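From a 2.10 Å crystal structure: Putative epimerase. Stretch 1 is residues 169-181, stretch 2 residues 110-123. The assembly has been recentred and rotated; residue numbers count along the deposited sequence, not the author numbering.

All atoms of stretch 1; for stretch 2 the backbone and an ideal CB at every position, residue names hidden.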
# COMPACT_ATOMS: atom_id res chain seq x y z
N TYR A 169 3.19 -3.71 4.39
CA TYR A 169 4.46 -3.41 3.73
C TYR A 169 5.21 -2.32 4.50
O TYR A 169 6.42 -2.40 4.66
CB TYR A 169 4.26 -2.99 2.27
CG TYR A 169 4.01 -4.16 1.32
CD1 TYR A 169 5.04 -5.03 0.97
CD2 TYR A 169 2.74 -4.41 0.80
CE1 TYR A 169 4.83 -6.09 0.10
CE2 TYR A 169 2.51 -5.48 -0.04
CZ TYR A 169 3.55 -6.31 -0.39
OH TYR A 169 3.31 -7.35 -1.23
N ALA A 170 4.48 -1.31 4.99
CA ALA A 170 5.12 -0.23 5.76
C ALA A 170 5.73 -0.79 7.04
O ALA A 170 6.82 -0.38 7.44
CB ALA A 170 4.10 0.87 6.10
N ALA A 171 5.05 -1.74 7.65
CA ALA A 171 5.53 -2.32 8.90
C ALA A 171 6.81 -3.16 8.72
O ALA A 171 7.68 -3.17 9.59
CB ALA A 171 4.44 -3.16 9.55
N LYS A 172 6.91 -3.87 7.61
CA LYS A 172 8.07 -4.70 7.37
C LYS A 172 9.35 -3.88 7.24
O LYS A 172 10.43 -4.44 7.34
CB LYS A 172 7.85 -5.57 6.12
CG LYS A 172 6.76 -6.62 6.34
CD LYS A 172 6.59 -7.54 5.12
CE LYS A 172 5.67 -8.71 5.47
NZ LYS A 172 5.53 -9.71 4.39
N LEU A 173 9.23 -2.57 7.03
CA LEU A 173 10.43 -1.72 7.01
C LEU A 173 11.09 -1.67 8.39
O LEU A 173 12.25 -1.32 8.51
CB LEU A 173 10.10 -0.30 6.54
CG LEU A 173 9.38 -0.18 5.19
CD1 LEU A 173 9.06 1.27 4.85
CD2 LEU A 173 10.21 -0.82 4.07
N TRP A 174 10.35 -2.04 9.43
CA TRP A 174 10.85 -2.00 10.81
C TRP A 174 11.34 -3.37 11.31
O TRP A 174 11.67 -3.51 12.48
CB TRP A 174 9.74 -1.46 11.73
CG TRP A 174 9.40 -0.04 11.37
CD1 TRP A 174 8.53 0.39 10.39
CD2 TRP A 174 9.96 1.14 11.95
NE1 TRP A 174 8.51 1.76 10.35
CE2 TRP A 174 9.38 2.25 11.29
CE3 TRP A 174 10.89 1.38 12.98
CZ2 TRP A 174 9.70 3.57 11.62
CZ3 TRP A 174 11.22 2.69 13.30
CH2 TRP A 174 10.62 3.77 12.62
N ALA A 175 11.41 -4.35 10.41
CA ALA A 175 11.71 -5.73 10.80
C ALA A 175 13.10 -5.87 11.41
O ALA A 175 13.33 -6.78 12.21
CB ALA A 175 11.57 -6.67 9.61
N ASP A 176 14.02 -4.98 11.06
CA ASP A 176 15.38 -5.05 11.61
C ASP A 176 15.43 -4.52 13.05
O ASP A 176 16.42 -4.70 13.75
CB ASP A 176 16.36 -4.25 10.73
CG ASP A 176 15.91 -2.80 10.49
OD1 ASP A 176 14.68 -2.53 10.57
OD2 ASP A 176 16.78 -1.93 10.24
N ARG A 177 14.35 -3.87 13.48
CA ARG A 177 14.33 -3.24 14.80
C ARG A 177 13.33 -3.87 15.75
O ARG A 177 13.49 -3.79 16.97
CB ARG A 177 14.05 -1.73 14.64
CG ARG A 177 15.32 -0.93 14.25
CD ARG A 177 14.98 0.36 13.52
NE ARG A 177 14.48 0.13 12.17
CZ ARG A 177 14.18 1.09 11.30
NH1 ARG A 177 14.29 2.37 11.66
NH2 ARG A 177 13.74 0.78 10.08
N LEU A 178 12.31 -4.53 15.21
CA LEU A 178 11.22 -5.06 16.04
C LEU A 178 10.78 -6.45 15.58
O LEU A 178 10.76 -6.73 14.39
CB LEU A 178 10.01 -4.10 16.01
CG LEU A 178 10.12 -2.67 16.58
CD1 LEU A 178 8.86 -1.87 16.18
CD2 LEU A 178 10.25 -2.70 18.09
N PRO A 179 10.40 -7.31 16.54
CA PRO A 179 9.85 -8.63 16.21
C PRO A 179 8.37 -8.54 15.85
O PRO A 179 7.51 -8.49 16.74
CB PRO A 179 10.05 -9.43 17.49
CG PRO A 179 10.01 -8.39 18.58
CD PRO A 179 10.57 -7.12 17.99
N ILE A 180 8.08 -8.51 14.56
CA ILE A 180 6.74 -8.14 14.09
C ILE A 180 6.02 -9.34 13.50
O ILE A 180 6.53 -10.01 12.60
CB ILE A 180 6.82 -7.01 13.02
CG1 ILE A 180 7.36 -5.74 13.67
CG2 ILE A 180 5.43 -6.74 12.38
CD1 ILE A 180 7.73 -4.63 12.68
N VAL A 181 4.82 -9.60 14.02
CA VAL A 181 3.96 -10.68 13.55
C VAL A 181 2.71 -10.05 12.98
O VAL A 181 2.15 -9.13 13.59
CB VAL A 181 3.61 -11.66 14.68
CG1 VAL A 181 2.83 -12.84 14.14
CG2 VAL A 181 4.90 -12.15 15.35
N UNK A 110 -4.35 4.05 9.10
CA UNK A 110 -3.86 2.67 9.01
C UNK A 110 -2.39 2.52 8.60
O UNK A 110 -1.75 1.54 9.00
CB UNK A 110 -4.73 1.90 8.01
N UNK A 111 -1.85 3.45 7.81
CA UNK A 111 -0.43 3.38 7.44
C UNK A 111 0.45 4.21 8.38
O UNK A 111 1.38 3.68 8.99
CB UNK A 111 -0.24 3.86 6.00
N UNK A 112 0.18 5.51 8.46
CA UNK A 112 1.02 6.39 9.24
C UNK A 112 0.79 6.17 10.75
O UNK A 112 1.75 6.18 11.51
CB UNK A 112 0.75 7.85 8.86
N UNK A 113 -0.45 5.93 11.18
CA UNK A 113 -0.72 5.63 12.58
C UNK A 113 0.07 4.40 13.03
O UNK A 113 0.66 4.37 14.11
CB UNK A 113 -2.22 5.41 12.80
N UNK A 114 0.08 3.37 12.19
CA UNK A 114 0.87 2.17 12.47
C UNK A 114 2.36 2.50 12.48
O UNK A 114 3.11 2.04 13.34
CB UNK A 114 0.58 1.08 11.44
N UNK A 115 2.80 3.31 11.53
CA UNK A 115 4.19 3.71 11.49
C UNK A 115 4.58 4.47 12.77
O UNK A 115 5.66 4.25 13.33
CB UNK A 115 4.45 4.57 10.25
N UNK A 116 3.70 5.35 13.24
CA UNK A 116 3.97 6.08 14.48
C UNK A 116 4.16 5.15 15.66
O UNK A 116 5.04 5.37 16.49
CB UNK A 116 2.83 7.06 14.78
N UNK A 117 3.33 4.11 15.73
CA UNK A 117 3.46 3.09 16.78
C UNK A 117 4.81 2.38 16.71
O UNK A 117 5.48 2.21 17.73
CB UNK A 117 2.33 2.06 16.67
N UNK A 118 5.20 1.93 15.51
CA UNK A 118 6.46 1.20 15.34
C UNK A 118 7.65 2.10 15.69
O UNK A 118 8.58 1.65 16.36
CB UNK A 118 6.59 0.68 13.91
N UNK A 119 7.61 3.36 15.25
CA UNK A 119 8.69 4.30 15.58
C UNK A 119 8.82 4.50 17.10
O UNK A 119 9.93 4.59 17.63
CB UNK A 119 8.44 5.65 14.90
N UNK A 120 7.67 4.58 17.77
CA UNK A 120 7.64 4.73 19.23
C UNK A 120 8.27 3.52 19.93
O UNK A 120 9.06 3.67 20.86
CB UNK A 120 6.20 4.92 19.71
N UNK A 121 7.92 2.32 19.47
CA UNK A 121 8.45 1.10 20.09
C UNK A 121 9.94 0.96 19.81
O UNK A 121 10.73 0.59 20.69
CB UNK A 121 7.70 -0.13 19.58
N UNK A 122 10.34 1.30 18.59
CA UNK A 122 11.71 1.13 18.15
C UNK A 122 12.66 2.04 18.94
O UNK A 122 13.84 1.74 19.10
CB UNK A 122 11.82 1.42 16.65
N UNK A 123 12.14 3.15 19.42
CA UNK A 123 12.94 4.09 20.17
C UNK A 123 13.08 3.77 21.65
O UNK A 123 13.80 4.46 22.35
CB UNK A 123 12.34 5.49 20.01

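Stretch 2 is helical from 110 to 122, with a wider pi-type turn at 110-113, so the positions facing stretch 1 should recur every three or four residues. The closest CA pairings, Ala170 with 111, Ala171 with 115, Trp174 with 118 and Arg177 with 122, bear this out.

At 110 the ideal CB finds nothing of stretch 1 within 5.5 Å, so this contact sets no preference; the residue is Asn110, whose backbone O accepts a bond from position 114. At 111 the CB points sideways, 5.3 Å from the CB of Ala170. A methyl group is all that is offered, so an aliphatic chain of moderate length would suit; Ile111 brings its CG2 to 4.1 Å from Ala170 CB. Position 112 points away and 113 is out of reach; they hold Val112 and Gly113.

At 114 CA-to-CB points toward stretch 1, yet no atom of stretch 1 lies within 5.5 Å of the ideal CB, so many side chains are possible. Thr114 does not bridge the gap; its OG1 donates to Asn110 O at 2.8 Å, back along its own helix.

The CB at 115 points sideways, 4.9 Å from Trp174 NE1. Beside the indole, a long aliphatic, aromatic or cationic chain would be plausible. Arg115 is extended (chi1 to chi3 all t), and its CZ comes 3.9 Å from Trp174 CZ2. The arrangement is asymmetric: the guanidinium lies at the indole edge, near the ring plane, while CZ2 lies over a guanidinium face.

Positions 116 (away) and 117 (sideways) have nothing of stretch 1 within 5.5 Å of their ideal CBs, and carry Asn116 and Leu117.

Position 118 is more demanding: its CB points toward stretch 1, 3.9 Å from Trp174 CG and 4.1 Å from Leu178 CD1. Apolar surroundings favour Leu, Ile or Met. Leu118 places CB over the five-membered ring, 3.9 Å from its centroid and 9° off the normal, a CH-pi contact. Its CD1 packs 3.7 Å from Ala171 CB and 3.6 Å from Trp174 CD1, whereas CD2 lies 3.8 Å from Leu178 CD1 and 4.2 Å from Ile180 CD1. Leu118 CD1 is thus the methyl near Ala171 and Trp174 and CD2 the one nearer Leu178, with Ile180 CD1 close to both.

At 119 the sideways CB is already 3.7 Å from Trp174 CH2, making a small residue a natural fit; Ala119 sets its CB 3.6 Å from CH2, with its N over an indole face. Position 120 points away and is Ala120.

At 121 the CB, directed sideways, sits 3.9 Å from Leu178 CD2, suggesting an apolar residue. In Leu121 the CB itself makes this 3.9 Å contact with Leu178 CD2.

Position 122 points toward stretch 1, its CB 3.6 Å from Trp174 CZ3 and 4.3 Å from Arg177 CB: Ala, Ser or Cys would suit. Ser122 approaches Arg177 CD with OG at 3.3 Å, without a hydrogen bond across. Arg177 NE instead bridges to Asp176 OD1 at 3.1 Å. Position 123 points away into space that could hold a CB; the residue is Gly123.

Stretch 2 (110-123) NIVGTRNLLAALSG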
# COMPACT_ATOMS: atom_id res chain seq x y z
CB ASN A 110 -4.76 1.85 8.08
CG ASN A 110 -6.19 1.78 8.61
OD1 ASN A 110 -6.41 2.00 9.79
ND2 ASN A 110 -7.15 1.48 7.73
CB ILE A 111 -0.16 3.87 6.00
CG1 ILE A 111 -0.97 3.07 4.99
CG2 ILE A 111 1.32 3.79 5.68
CD1 ILE A 111 -0.92 3.68 3.59
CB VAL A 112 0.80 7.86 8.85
CG1 VAL A 112 1.63 8.83 9.75
CG2 VAL A 112 1.18 8.05 7.38
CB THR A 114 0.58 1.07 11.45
OG1 THR A 114 -0.82 0.76 11.50
CG2 THR A 114 1.40 -0.18 11.75
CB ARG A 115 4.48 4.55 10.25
CG ARG A 115 5.97 4.75 9.99
CD ARG A 115 6.26 5.76 8.90
NE ARG A 115 7.70 5.84 8.64
CZ ARG A 115 8.56 6.54 9.38
NH1 ARG A 115 8.14 7.24 10.42
NH2 ARG A 115 9.85 6.54 9.07
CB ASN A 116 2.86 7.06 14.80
CG ASN A 116 2.82 8.22 13.84
OD1 ASN A 116 3.78 8.48 13.13
ND2 ASN A 116 1.71 8.94 13.83
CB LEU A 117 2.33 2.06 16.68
CG LEU A 117 2.50 0.82 17.56
CD1 LEU A 117 2.45 1.17 19.07
CD2 LEU A 117 1.43 -0.24 17.21
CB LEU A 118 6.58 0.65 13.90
CG LEU A 118 5.48 -0.35 13.52
CD1 LEU A 118 5.58 -0.77 12.08
CD2 LEU A 118 5.49 -1.60 14.43
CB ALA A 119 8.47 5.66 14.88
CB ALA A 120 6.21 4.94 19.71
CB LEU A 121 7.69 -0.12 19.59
CG LEU A 121 6.17 -0.10 19.89
CD1 LEU A 121 5.47 -1.22 19.14
CD2 LEU A 121 5.96 -0.25 21.39
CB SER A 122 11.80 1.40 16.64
OG SER A 122 13.11 1.16 16.15
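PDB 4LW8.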